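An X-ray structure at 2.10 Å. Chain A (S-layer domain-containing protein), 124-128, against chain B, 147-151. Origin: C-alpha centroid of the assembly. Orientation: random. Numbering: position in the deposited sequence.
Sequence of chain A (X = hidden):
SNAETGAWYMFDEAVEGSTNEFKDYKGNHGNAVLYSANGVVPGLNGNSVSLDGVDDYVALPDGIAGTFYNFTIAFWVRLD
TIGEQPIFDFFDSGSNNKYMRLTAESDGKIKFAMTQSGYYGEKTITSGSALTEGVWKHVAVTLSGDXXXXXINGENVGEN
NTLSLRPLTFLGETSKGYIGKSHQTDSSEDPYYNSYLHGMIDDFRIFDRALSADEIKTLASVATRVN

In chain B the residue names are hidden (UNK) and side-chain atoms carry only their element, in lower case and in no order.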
# COMPACT_ATOMS: atom_id res chain seq x y z
N THR A 124 0.21 -1.54 17.37
CA THR A 124 -0.45 -1.53 16.09
C THR A 124 0.27 -2.18 14.93
O THR A 124 1.47 -2.43 14.99
CB THR A 124 -0.56 -0.09 15.66
OG1 THR A 124 0.76 0.38 15.42
CG2 THR A 124 -1.19 0.74 16.77
N ILE A 125 -0.49 -2.43 13.86
CA ILE A 125 0.05 -2.90 12.59
C ILE A 125 -0.65 -2.03 11.57
O ILE A 125 -1.88 -1.91 11.59
CB ILE A 125 -0.35 -4.33 12.24
CG1 ILE A 125 -0.35 -5.23 13.46
CG2 ILE A 125 0.58 -4.86 11.15
CD1 ILE A 125 -0.98 -6.58 13.20
N THR A 126 0.11 -1.44 10.66
CA THR A 126 -0.46 -0.54 9.66
C THR A 126 -0.07 -0.98 8.26
O THR A 126 1.07 -1.31 8.03
CB THR A 126 0.02 0.90 9.88
OG1 THR A 126 -0.21 1.27 11.25
CG2 THR A 126 -0.73 1.85 8.97
N SER A 127 -1.01 -0.98 7.32
CA SER A 127 -0.68 -1.38 5.94
C SER A 127 0.23 -0.35 5.22
O SER A 127 0.39 0.78 5.68
CB SER A 127 -1.95 -1.67 5.15
OG SER A 127 -2.79 -0.54 5.05
N GLY A 128 0.84 -0.76 4.10
CA GLY A 128 1.81 0.09 3.35
C GLY A 128 1.26 1.28 2.56
O GLY A 128 0.10 1.29 2.17
N UNK B 147 3.21 -12.76 16.92
CA UNK B 147 3.15 -12.18 15.58
C UNK B 147 1.76 -11.97 15.04
O UNK B 147 0.99 -12.92 14.93
c UNK B 147 3.88 -13.09 14.59
c UNK B 147 3.91 -12.47 13.20
o UNK B 147 5.21 -13.31 15.05
N UNK B 148 1.45 -10.73 14.66
CA UNK B 148 0.15 -10.38 14.09
C UNK B 148 0.34 -10.02 12.63
O UNK B 148 1.32 -9.38 12.30
N UNK B 149 -0.60 -10.39 11.77
CA UNK B 149 -0.46 -10.10 10.33
C UNK B 149 -1.71 -9.55 9.65
O UNK B 149 -2.83 -10.03 9.87
c UNK B 149 0.27 -11.10 8.10
o UNK B 149 1.18 -11.87 10.21
c UNK B 149 -0.01 -11.38 9.59
N UNK B 150 -1.52 -8.52 8.83
CA UNK B 150 -2.59 -7.94 8.04
C UNK B 150 -2.49 -8.46 6.65
O UNK B 150 -1.39 -8.50 6.06
c UNK B 150 -4.40 -5.80 9.27
c UNK B 150 -2.44 -6.44 7.94
c UNK B 150 -2.49 -4.18 8.99
c UNK B 150 -2.89 -5.64 9.13
N UNK B 151 -3.66 -8.78 6.10
CA UNK B 151 -3.78 -9.24 4.74
C UNK B 151 -4.87 -8.49 3.98
O UNK B 151 -5.97 -8.26 4.53
c UNK B 151 -4.21 -10.70 4.70
c UNK B 151 -3.26 -11.70 5.25
o UNK B 151 -0.66 -14.59 6.62
c UNK B 151 -3.27 -12.05 6.60
c UNK B 151 -1.53 -13.63 6.22
c UNK B 151 -2.40 -12.38 4.41
c UNK B 151 -2.40 -13.01 7.10
c UNK B 151 -1.53 -13.32 4.89

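Position 147 of chain B carries three side-chain atoms, two carbons and one oxygen, with the first carbon bonded to both of the others. Its CA-to-CB bond points away from the other stretch, no atom of the side chain comes near the 124-128 stretch, and the hydroxyl is hydrogen-bonded elsewhere in the structure. A branch at CB that bears one hydroxyl and one methyl is that of threonine. The residue is T147(B).

Position 148 has no side-chain atoms at all; the backbone passes from N through CA to C and O with nothing attached. The space beside its CA is taken up by chain A: CD1 of I125(A) lies 3.7 Å from the backbone C of position 148, a van der Waals contact. A CB built in ideal geometry at position 148 would point toward chain A and sit 3.2 Å from CD1 of I125(A), a tight fit, so the bare backbone gives the isoleucine methyl room to approach. The absence of a side chain identifies glycine, G148(B).

At position 149 the pattern of 147 returns: two carbons and one oxygen, branched at CB, with the CA-to-CB bond pointing away from the other stretch. What chain A meets here is backbone, with CD1 of I125(A) 4.1 Å from N of position 149. The atoms again spell threonine, T149(B), with chi1 in the m well.

Position 150 holds four carbons and no heteroatom, a chain that forks at its second carbon into two methyls. Its CA-to-CB bond points toward the other stretch, and one terminal carbon of position 150 comes to 3.5 Å from the backbone O of I125(A) and 3.8 Å from CG2 of I125(A). The same methyl lies 3.9 Å from N of S127(A). This is leucine rather than isoleucine, whose branch would begin at CB; L150(B) adopts an m,t rotamer, and the approaching methyl is CD1.

Position 151 shows one carbon leading to a six-carbon ring that ends in an oxygen. The residue is buried, but its side chain is out of reach of the 124-128 stretch and takes no part in the contact. The phenol is that of tyrosine, Y151(B).

The two strands run in roughly the same direction, their axes inclined by 29° and no closer than 7.7 Å. No hydrogen bond joins the stretches, and the separation is bridged by side chains instead. The CA-to-CB bonds of I125(A) and L150(B) both point toward the other stretch, and the two side chains meet through CG2 and CD1, while CD1 of I125(A) reaches the backbone at G148(B). The contact is one of van der Waals packing, of methyl groups against each other and against backbone, small at 199 Å² summed over both sides.

Chain B (147-151) TGTLY
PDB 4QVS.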